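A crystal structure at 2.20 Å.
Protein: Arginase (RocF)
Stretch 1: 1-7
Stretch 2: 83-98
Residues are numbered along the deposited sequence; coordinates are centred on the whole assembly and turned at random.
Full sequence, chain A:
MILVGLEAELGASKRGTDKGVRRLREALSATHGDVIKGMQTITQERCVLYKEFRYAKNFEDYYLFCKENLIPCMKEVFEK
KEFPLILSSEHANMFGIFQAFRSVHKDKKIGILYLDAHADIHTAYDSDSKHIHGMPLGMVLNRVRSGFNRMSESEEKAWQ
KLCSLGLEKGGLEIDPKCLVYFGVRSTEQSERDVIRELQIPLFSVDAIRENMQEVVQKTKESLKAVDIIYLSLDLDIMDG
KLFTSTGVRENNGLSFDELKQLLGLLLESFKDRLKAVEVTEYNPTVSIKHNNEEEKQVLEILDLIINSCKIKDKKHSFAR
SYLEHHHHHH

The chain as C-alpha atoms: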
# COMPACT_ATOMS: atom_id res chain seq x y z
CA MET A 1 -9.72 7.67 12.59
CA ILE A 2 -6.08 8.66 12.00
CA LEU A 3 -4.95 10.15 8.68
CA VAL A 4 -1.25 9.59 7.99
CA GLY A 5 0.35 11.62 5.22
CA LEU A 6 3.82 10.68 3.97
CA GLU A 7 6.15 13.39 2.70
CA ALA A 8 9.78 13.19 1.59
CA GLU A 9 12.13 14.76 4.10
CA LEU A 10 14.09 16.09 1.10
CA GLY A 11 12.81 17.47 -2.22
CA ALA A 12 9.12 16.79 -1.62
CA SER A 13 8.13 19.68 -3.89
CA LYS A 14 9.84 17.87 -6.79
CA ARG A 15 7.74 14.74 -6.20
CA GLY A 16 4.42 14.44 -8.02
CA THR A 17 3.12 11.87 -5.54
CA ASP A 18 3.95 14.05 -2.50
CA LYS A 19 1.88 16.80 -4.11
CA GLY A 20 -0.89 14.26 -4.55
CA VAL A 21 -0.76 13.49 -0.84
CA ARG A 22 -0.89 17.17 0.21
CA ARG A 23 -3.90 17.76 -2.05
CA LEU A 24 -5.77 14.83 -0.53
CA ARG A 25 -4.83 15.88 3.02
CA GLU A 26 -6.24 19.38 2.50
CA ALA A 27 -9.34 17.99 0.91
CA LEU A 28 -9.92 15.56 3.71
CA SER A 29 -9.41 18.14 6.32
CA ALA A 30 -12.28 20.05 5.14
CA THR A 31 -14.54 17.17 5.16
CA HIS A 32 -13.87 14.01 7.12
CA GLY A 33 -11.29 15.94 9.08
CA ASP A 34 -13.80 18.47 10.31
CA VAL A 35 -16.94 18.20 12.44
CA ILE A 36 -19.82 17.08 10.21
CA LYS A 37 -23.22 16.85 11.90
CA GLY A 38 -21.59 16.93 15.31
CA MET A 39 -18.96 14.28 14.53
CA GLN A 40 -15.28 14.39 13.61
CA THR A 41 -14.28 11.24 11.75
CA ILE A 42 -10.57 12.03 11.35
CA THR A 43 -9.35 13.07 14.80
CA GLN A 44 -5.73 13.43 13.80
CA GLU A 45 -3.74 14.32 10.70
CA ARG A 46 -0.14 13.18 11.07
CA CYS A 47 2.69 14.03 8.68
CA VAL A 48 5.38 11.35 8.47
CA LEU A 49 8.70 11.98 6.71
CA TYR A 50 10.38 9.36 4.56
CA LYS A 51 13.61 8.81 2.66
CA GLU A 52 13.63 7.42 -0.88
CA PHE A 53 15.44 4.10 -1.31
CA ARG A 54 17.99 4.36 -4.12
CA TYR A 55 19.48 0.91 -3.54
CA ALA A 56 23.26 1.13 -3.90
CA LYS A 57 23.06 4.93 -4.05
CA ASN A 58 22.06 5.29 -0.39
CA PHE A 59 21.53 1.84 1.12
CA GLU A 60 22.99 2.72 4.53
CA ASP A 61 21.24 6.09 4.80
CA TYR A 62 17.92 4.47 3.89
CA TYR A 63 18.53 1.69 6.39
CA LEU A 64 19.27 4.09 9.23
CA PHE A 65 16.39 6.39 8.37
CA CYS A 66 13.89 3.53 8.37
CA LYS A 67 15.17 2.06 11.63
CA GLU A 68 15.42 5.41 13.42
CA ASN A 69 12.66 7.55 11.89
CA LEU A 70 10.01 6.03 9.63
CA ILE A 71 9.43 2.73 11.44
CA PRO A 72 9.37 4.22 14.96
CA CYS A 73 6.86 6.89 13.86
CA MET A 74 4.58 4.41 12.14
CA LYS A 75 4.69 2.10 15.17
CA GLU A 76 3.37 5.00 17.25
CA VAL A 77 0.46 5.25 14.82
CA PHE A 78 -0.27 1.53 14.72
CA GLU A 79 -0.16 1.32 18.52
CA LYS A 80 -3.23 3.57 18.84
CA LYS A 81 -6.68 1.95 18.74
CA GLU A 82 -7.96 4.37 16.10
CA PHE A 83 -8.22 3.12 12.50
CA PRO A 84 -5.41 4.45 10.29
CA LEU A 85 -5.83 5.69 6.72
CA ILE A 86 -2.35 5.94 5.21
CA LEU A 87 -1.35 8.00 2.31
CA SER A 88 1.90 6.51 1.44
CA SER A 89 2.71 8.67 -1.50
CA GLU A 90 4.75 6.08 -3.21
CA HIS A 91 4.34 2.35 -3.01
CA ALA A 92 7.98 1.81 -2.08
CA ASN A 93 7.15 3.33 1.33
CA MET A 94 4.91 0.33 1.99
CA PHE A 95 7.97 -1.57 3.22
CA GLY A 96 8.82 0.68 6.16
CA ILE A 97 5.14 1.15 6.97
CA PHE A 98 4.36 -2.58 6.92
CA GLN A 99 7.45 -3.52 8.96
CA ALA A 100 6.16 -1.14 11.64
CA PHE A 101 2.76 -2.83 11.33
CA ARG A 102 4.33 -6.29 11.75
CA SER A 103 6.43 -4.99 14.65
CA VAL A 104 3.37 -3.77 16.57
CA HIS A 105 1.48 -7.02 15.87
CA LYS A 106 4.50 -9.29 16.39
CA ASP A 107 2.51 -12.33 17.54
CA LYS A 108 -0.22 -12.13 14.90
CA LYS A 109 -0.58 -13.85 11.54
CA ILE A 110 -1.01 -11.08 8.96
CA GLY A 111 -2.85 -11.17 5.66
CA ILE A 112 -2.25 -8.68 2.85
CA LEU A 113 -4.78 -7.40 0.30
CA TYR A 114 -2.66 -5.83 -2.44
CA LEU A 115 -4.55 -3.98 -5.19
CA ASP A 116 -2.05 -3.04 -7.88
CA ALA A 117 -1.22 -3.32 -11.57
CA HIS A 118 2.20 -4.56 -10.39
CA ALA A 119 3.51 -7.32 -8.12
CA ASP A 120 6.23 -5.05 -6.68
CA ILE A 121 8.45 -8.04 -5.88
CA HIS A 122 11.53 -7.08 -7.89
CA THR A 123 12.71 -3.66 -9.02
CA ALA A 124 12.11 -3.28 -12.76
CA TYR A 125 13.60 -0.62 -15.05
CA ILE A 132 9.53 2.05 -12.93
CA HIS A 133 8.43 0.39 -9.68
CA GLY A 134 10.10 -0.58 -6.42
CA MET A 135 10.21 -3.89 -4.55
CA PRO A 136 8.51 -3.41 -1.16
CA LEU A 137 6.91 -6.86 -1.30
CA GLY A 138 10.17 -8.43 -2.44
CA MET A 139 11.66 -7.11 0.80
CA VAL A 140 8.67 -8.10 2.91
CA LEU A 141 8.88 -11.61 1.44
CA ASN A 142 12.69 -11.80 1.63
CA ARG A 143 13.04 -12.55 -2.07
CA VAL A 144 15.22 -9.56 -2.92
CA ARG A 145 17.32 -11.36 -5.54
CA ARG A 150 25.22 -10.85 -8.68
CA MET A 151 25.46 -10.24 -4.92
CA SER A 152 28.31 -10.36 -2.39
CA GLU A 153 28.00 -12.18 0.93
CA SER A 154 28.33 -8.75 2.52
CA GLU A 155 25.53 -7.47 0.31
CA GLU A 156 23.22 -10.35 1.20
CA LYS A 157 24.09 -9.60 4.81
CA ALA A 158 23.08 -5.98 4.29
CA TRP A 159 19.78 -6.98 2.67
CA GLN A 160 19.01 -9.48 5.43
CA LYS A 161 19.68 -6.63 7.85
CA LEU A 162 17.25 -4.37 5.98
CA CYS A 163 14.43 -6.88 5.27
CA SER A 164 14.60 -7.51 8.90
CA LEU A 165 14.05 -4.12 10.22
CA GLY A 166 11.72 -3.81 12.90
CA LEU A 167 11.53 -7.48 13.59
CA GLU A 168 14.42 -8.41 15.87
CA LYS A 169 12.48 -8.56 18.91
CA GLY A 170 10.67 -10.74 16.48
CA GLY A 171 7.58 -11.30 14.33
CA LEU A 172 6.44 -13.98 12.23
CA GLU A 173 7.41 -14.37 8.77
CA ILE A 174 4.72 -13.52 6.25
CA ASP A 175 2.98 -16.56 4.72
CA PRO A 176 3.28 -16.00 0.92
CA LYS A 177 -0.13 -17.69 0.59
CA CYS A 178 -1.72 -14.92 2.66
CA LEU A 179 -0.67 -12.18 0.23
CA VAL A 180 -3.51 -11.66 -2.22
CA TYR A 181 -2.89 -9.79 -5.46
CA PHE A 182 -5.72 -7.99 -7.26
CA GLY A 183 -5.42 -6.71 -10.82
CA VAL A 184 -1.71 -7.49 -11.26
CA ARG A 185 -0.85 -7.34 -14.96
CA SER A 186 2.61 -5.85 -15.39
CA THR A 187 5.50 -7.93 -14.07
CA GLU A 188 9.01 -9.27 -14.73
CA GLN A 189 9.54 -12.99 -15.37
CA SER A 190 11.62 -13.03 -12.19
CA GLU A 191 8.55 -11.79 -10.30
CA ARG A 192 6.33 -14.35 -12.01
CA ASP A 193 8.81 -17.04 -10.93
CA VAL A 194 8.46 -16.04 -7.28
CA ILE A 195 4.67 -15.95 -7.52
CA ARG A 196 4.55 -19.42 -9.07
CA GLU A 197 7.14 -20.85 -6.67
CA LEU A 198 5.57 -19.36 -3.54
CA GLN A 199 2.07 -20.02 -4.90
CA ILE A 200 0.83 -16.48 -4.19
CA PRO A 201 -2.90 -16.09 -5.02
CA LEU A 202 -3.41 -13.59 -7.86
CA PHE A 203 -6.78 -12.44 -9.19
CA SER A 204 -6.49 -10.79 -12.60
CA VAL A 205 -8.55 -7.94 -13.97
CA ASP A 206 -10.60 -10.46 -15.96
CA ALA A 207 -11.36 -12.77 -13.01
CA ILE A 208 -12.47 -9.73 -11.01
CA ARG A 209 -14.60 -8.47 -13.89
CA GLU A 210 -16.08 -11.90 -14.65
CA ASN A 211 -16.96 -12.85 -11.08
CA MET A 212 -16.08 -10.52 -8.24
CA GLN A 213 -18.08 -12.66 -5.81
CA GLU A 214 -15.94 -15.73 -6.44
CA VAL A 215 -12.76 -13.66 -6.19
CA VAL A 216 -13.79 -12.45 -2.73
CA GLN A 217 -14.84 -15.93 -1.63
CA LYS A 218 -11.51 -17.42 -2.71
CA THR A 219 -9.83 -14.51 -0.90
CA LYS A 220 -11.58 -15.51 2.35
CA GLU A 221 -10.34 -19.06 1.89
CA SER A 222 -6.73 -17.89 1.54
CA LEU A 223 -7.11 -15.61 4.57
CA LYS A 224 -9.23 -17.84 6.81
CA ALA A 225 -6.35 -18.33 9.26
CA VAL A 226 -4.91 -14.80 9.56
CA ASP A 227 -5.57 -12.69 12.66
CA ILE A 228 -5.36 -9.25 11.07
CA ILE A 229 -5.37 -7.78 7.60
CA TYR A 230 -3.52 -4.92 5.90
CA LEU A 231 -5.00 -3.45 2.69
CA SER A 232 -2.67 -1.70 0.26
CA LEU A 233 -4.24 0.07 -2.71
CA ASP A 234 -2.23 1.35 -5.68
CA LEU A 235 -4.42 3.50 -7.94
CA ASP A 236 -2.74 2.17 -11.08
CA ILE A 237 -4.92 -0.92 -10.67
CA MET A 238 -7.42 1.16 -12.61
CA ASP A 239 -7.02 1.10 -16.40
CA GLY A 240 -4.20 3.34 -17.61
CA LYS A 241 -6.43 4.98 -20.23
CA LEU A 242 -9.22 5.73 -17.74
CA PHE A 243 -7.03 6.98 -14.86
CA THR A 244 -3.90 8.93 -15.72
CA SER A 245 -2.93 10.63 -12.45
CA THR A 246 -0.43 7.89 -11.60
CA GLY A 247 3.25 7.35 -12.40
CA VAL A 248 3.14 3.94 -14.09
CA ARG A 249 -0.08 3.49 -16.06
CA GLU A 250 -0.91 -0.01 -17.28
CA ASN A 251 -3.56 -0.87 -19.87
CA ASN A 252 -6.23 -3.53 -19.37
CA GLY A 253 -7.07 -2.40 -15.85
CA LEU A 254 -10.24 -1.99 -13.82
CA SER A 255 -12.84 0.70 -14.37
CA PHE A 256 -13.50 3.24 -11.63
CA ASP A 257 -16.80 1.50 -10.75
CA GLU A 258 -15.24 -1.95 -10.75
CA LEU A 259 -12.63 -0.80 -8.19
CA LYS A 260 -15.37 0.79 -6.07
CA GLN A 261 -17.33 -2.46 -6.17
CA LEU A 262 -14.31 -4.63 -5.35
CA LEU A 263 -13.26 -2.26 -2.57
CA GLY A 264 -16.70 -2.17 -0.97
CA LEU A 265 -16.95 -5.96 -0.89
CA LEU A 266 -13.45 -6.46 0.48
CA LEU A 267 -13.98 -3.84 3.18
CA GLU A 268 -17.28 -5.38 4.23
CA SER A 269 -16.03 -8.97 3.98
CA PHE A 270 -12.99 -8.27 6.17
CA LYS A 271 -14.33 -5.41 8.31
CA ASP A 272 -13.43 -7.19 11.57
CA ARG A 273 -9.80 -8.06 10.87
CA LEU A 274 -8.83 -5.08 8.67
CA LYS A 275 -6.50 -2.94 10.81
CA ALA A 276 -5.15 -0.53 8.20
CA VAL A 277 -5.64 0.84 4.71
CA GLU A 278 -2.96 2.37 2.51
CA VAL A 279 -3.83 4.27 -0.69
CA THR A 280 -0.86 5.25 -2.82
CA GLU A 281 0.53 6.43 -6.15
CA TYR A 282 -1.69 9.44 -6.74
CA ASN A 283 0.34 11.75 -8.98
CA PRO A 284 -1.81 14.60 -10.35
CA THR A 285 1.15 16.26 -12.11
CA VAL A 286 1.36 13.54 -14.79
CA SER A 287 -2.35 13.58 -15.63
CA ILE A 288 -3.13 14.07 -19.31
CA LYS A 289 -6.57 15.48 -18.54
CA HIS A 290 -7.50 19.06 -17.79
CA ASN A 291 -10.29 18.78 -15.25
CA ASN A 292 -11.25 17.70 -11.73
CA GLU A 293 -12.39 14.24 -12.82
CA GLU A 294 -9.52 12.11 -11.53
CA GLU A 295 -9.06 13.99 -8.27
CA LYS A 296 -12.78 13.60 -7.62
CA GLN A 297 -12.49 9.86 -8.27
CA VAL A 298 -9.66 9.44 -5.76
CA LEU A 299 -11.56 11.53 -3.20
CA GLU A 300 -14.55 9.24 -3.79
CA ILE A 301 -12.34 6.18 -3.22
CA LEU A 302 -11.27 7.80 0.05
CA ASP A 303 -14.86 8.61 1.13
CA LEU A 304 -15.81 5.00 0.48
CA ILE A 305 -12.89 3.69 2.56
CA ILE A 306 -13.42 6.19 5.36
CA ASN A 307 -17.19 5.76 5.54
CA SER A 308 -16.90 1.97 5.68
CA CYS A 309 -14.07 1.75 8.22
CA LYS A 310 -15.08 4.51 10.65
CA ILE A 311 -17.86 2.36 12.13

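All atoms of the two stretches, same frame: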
# COMPACT_ATOMS: atom_id res chain seq x y z
N MET A 1 -10.64 8.14 13.66
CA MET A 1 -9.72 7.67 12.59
C MET A 1 -8.47 8.55 12.53
O MET A 1 -8.52 9.73 12.85
CB MET A 1 -10.43 7.70 11.23
CG MET A 1 -9.65 7.04 10.12
SD MET A 1 -10.62 6.82 8.61
CE MET A 1 -11.89 5.72 9.19
N ILE A 2 -7.35 7.95 12.12
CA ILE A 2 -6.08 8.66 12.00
C ILE A 2 -5.69 8.76 10.52
O ILE A 2 -5.67 7.75 9.81
CB ILE A 2 -4.92 7.92 12.73
CG1 ILE A 2 -5.29 7.64 14.19
CG2 ILE A 2 -3.65 8.77 12.66
CD1 ILE A 2 -5.49 8.88 15.04
N LEU A 3 -5.38 9.96 10.06
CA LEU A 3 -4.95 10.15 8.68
C LEU A 3 -3.45 10.40 8.69
O LEU A 3 -2.98 11.39 9.26
CB LEU A 3 -5.67 11.34 8.04
CG LEU A 3 -5.16 11.73 6.64
CD1 LEU A 3 -5.35 10.58 5.65
CD2 LEU A 3 -5.90 12.97 6.15
N VAL A 4 -2.70 9.48 8.07
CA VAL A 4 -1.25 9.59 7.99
C VAL A 4 -0.86 10.04 6.59
O VAL A 4 -1.26 9.43 5.60
CB VAL A 4 -0.56 8.24 8.30
CG1 VAL A 4 0.95 8.41 8.26
CG2 VAL A 4 -1.00 7.72 9.67
N GLY A 5 -0.09 11.12 6.51
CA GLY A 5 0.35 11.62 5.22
C GLY A 5 1.86 11.57 5.12
O GLY A 5 2.56 12.21 5.91
N LEU A 6 2.37 10.80 4.17
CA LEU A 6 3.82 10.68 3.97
C LEU A 6 4.34 11.82 3.11
O LEU A 6 3.67 12.26 2.17
CB LEU A 6 4.15 9.34 3.30
CG LEU A 6 4.20 8.03 4.10
CD1 LEU A 6 5.63 7.68 4.44
CD2 LEU A 6 3.36 8.14 5.36
N GLU A 7 5.53 12.31 3.44
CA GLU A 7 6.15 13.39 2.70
C GLU A 7 7.66 13.20 2.77
O GLU A 7 8.21 12.92 3.84
CB GLU A 7 5.75 14.74 3.29
CG GLU A 7 6.34 15.94 2.56
CD GLU A 7 5.89 17.27 3.14
OE1 GLU A 7 6.46 18.31 2.74
OE2 GLU A 7 4.98 17.28 4.00
N PHE A 83 -8.49 3.65 13.83
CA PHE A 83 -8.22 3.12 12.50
C PHE A 83 -7.35 4.08 11.69
O PHE A 83 -7.64 5.28 11.60
CB PHE A 83 -9.52 2.87 11.74
CG PHE A 83 -9.34 2.03 10.51
CD1 PHE A 83 -9.38 0.65 10.58
CD2 PHE A 83 -9.07 2.63 9.29
CE1 PHE A 83 -9.15 -0.14 9.45
CE2 PHE A 83 -8.83 1.86 8.15
CZ PHE A 83 -8.87 0.48 8.23
N PRO A 84 -6.28 3.57 11.07
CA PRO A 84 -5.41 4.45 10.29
C PRO A 84 -5.59 4.41 8.77
O PRO A 84 -5.60 3.33 8.15
CB PRO A 84 -4.02 3.99 10.70
CG PRO A 84 -4.22 2.48 10.72
CD PRO A 84 -5.59 2.30 11.38
N LEU A 85 -5.73 5.58 8.17
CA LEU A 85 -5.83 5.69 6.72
C LEU A 85 -4.47 6.27 6.34
O LEU A 85 -4.13 7.39 6.74
CB LEU A 85 -6.96 6.64 6.30
CG LEU A 85 -6.99 6.92 4.80
CD1 LEU A 85 -7.03 5.62 4.01
CD2 LEU A 85 -8.19 7.78 4.48
N ILE A 86 -3.70 5.52 5.57
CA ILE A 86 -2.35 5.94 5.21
C ILE A 86 -2.12 6.31 3.74
O ILE A 86 -2.21 5.47 2.85
CB ILE A 86 -1.34 4.84 5.58
CG1 ILE A 86 -1.54 4.44 7.04
CG2 ILE A 86 0.08 5.33 5.36
CD1 ILE A 86 -0.98 3.09 7.37
N LEU A 87 -1.84 7.50 3.52
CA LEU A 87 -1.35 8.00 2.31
C LEU A 87 0.14 7.98 2.16
O LEU A 87 0.73 8.81 2.45
CB LEU A 87 -2.04 9.27 1.86
CG LEU A 87 -3.44 9.57 2.25
CD1 LEU A 87 -3.87 10.75 2.23
CD2 LEU A 87 -4.23 8.91 1.52
N SER A 88 0.59 6.93 1.62
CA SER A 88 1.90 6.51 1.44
C SER A 88 2.85 7.23 0.49
O SER A 88 3.85 7.04 0.54
CB SER A 88 2.03 5.04 1.43
OG SER A 88 1.74 4.49 0.35
N SER A 89 2.25 7.95 -0.42
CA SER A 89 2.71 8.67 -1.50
C SER A 89 3.20 7.78 -2.60
O SER A 89 2.69 7.75 -3.40
CB SER A 89 3.81 9.64 -1.13
OG SER A 89 4.16 10.48 -2.01
N GLU A 90 4.18 7.03 -2.38
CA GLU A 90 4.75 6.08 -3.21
C GLU A 90 4.76 4.68 -2.70
O GLU A 90 4.96 4.54 -1.65
CB GLU A 90 6.08 6.57 -3.78
CG GLU A 90 7.13 6.83 -2.91
CD GLU A 90 8.35 7.41 -3.61
OE1 GLU A 90 8.41 8.50 -4.10
OE2 GLU A 90 9.31 6.79 -3.58
N HIS A 91 4.40 3.70 -3.52
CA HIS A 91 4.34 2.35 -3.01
C HIS A 91 5.58 1.81 -2.32
O HIS A 91 5.48 0.97 -1.44
CB HIS A 91 3.89 1.37 -4.10
CG HIS A 91 2.79 0.47 -3.65
ND1 HIS A 91 2.47 0.28 -2.32
CD2 HIS A 91 1.91 -0.29 -4.36
CE1 HIS A 91 1.45 -0.55 -2.23
NE2 HIS A 91 1.09 -0.91 -3.45
N ALA A 92 6.76 2.29 -2.71
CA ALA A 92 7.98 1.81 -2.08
C ALA A 92 7.96 2.02 -0.57
O ALA A 92 8.58 1.26 0.17
CB ALA A 92 9.20 2.50 -2.69
N ASN A 93 7.23 3.05 -0.11
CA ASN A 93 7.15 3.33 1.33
C ASN A 93 6.38 2.27 2.10
O ASN A 93 6.42 2.23 3.33
CB ASN A 93 6.48 4.69 1.57
CG ASN A 93 7.31 5.85 1.06
OD1 ASN A 93 8.54 5.81 1.09
ND2 ASN A 93 6.64 6.91 0.61
N MET A 94 5.68 1.40 1.37
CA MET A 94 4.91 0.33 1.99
C MET A 94 5.81 -0.57 2.84
O MET A 94 5.36 -1.12 3.85
CB MET A 94 4.19 -0.48 0.91
CG MET A 94 3.33 -1.63 1.41
SD MET A 94 4.21 -3.21 1.50
CE MET A 94 2.90 -4.29 2.16
N PHE A 95 7.07 -0.72 2.45
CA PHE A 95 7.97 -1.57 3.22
C PHE A 95 8.12 -1.09 4.66
O PHE A 95 7.79 -1.81 5.60
CB PHE A 95 9.36 -1.62 2.57
CG PHE A 95 10.37 -2.39 3.38
CD1 PHE A 95 10.19 -3.75 3.62
CD2 PHE A 95 11.46 -1.74 3.95
CE1 PHE A 95 11.08 -4.46 4.42
CE2 PHE A 95 12.36 -2.45 4.76
CZ PHE A 95 12.17 -3.80 4.99
N GLY A 96 8.64 0.13 4.82
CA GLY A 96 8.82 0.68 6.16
C GLY A 96 7.53 0.71 6.96
O GLY A 96 7.52 0.40 8.15
N ILE A 97 6.43 1.08 6.30
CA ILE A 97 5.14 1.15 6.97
C ILE A 97 4.68 -0.23 7.46
O ILE A 97 4.22 -0.39 8.60
CB ILE A 97 4.05 1.72 6.02
CG1 ILE A 97 4.35 3.19 5.71
CG2 ILE A 97 2.67 1.59 6.65
CD1 ILE A 97 3.48 3.77 4.61
N PHE A 98 4.79 -1.23 6.59
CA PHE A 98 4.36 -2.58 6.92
C PHE A 98 5.24 -3.24 7.98
O PHE A 98 4.75 -4.00 8.82
CB PHE A 98 4.33 -3.44 5.65
CG PHE A 98 3.62 -4.76 5.84
CD1 PHE A 98 2.27 -4.80 6.13
CD2 PHE A 98 4.33 -5.96 5.73
CE1 PHE A 98 1.62 -6.02 6.33
CE2 PHE A 98 3.69 -7.18 5.92
CZ PHE A 98 2.33 -7.21 6.22

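The most unusual feature of this contact is L6, which lies just past the last bridged pair, points its CA-to-CB bond toward the other stretch and settles where strand, turn and helix of that stretch come together. It gives up more surface to its partner than any other residue here, and its chi2 of -100° lies between the usual wells. Mixed neighbours surround it: L6 CD2 lies 4.3 Å from I86 CG2, L6 CG lies 4.4 Å from I97 CD1 in the helix, L6 CD1 comes within 4.0 Å of N93 ND2, and L6 CB sits 3.6 Å from the carbonyl O of S88. That carbonyl is not left unpaired beside the leucine: N93 ND2 donates a nearly straight hydrogen bond to S88 O at 2.8 Å, tying N93 back to S88. One N-H of the amide thus serves the backbone, while the leucine meets ND2 through van der Waals contact.

Below this junction the arrangement is regular. Strand 2-7 runs parallel to the strand beginning at P84, with 16° between their directions and 4.7 Å between their axes at closest approach. The register is unbroken, I2 beside P84, L3 beside L85, V4 beside I86 and G5 beside L87. The hydrogen bonds slant alternately between the strands. I2 N donates to F83 O (2.7 Å), L85 N to I2 O (2.7 Å), V4 N to L85 O (2.9 Å), L87 N to V4 O (2.9 Å) and L6 N to L87 O (3.1 Å). The first three are almost linear; the bond from L87 is more bent, at 151°. I2 and V4 therefore use both N and O toward this neighbour, whereas L3 and G5 bond to it through neither. P84 has no amide hydrogen to give, but the donors to stretch 1 from this strand are L85 and L87. P84 CA instead makes a C-H...O contact with I2 O at 3.3 Å, and L3 CA approaches L85 O in the same way at 3.5 Å.

Side chains of paired residues share a face of the sheet. On one face L3 and L85 both adopt chi1 t, chi2 p, and L3 CD1 reaches 4.1 Å from L85 CG; the same methyl carbon lies 3.7 Å from L87 CD1, bridging two leucines of the neighbouring strand. G5 follows on that face with no side chain, so L87 finds its apolar partner in L3 rather than directly across. The other face carries I2, P84, V4 and I86. There V4 CB packs 4.1 Å from I86 CG1, while the end of the I2 side chain leads away from the partner strand.

At the beginning of the chain, M1 reaches across the strand direction: M1 SD lies 4.3 Å from L85 CB, and M1 CE meets the F83 ring obliquely, 4.2 Å from F83 CD2. At the far end E7 points its CA-to-CB bond away and does not touch the other stretch.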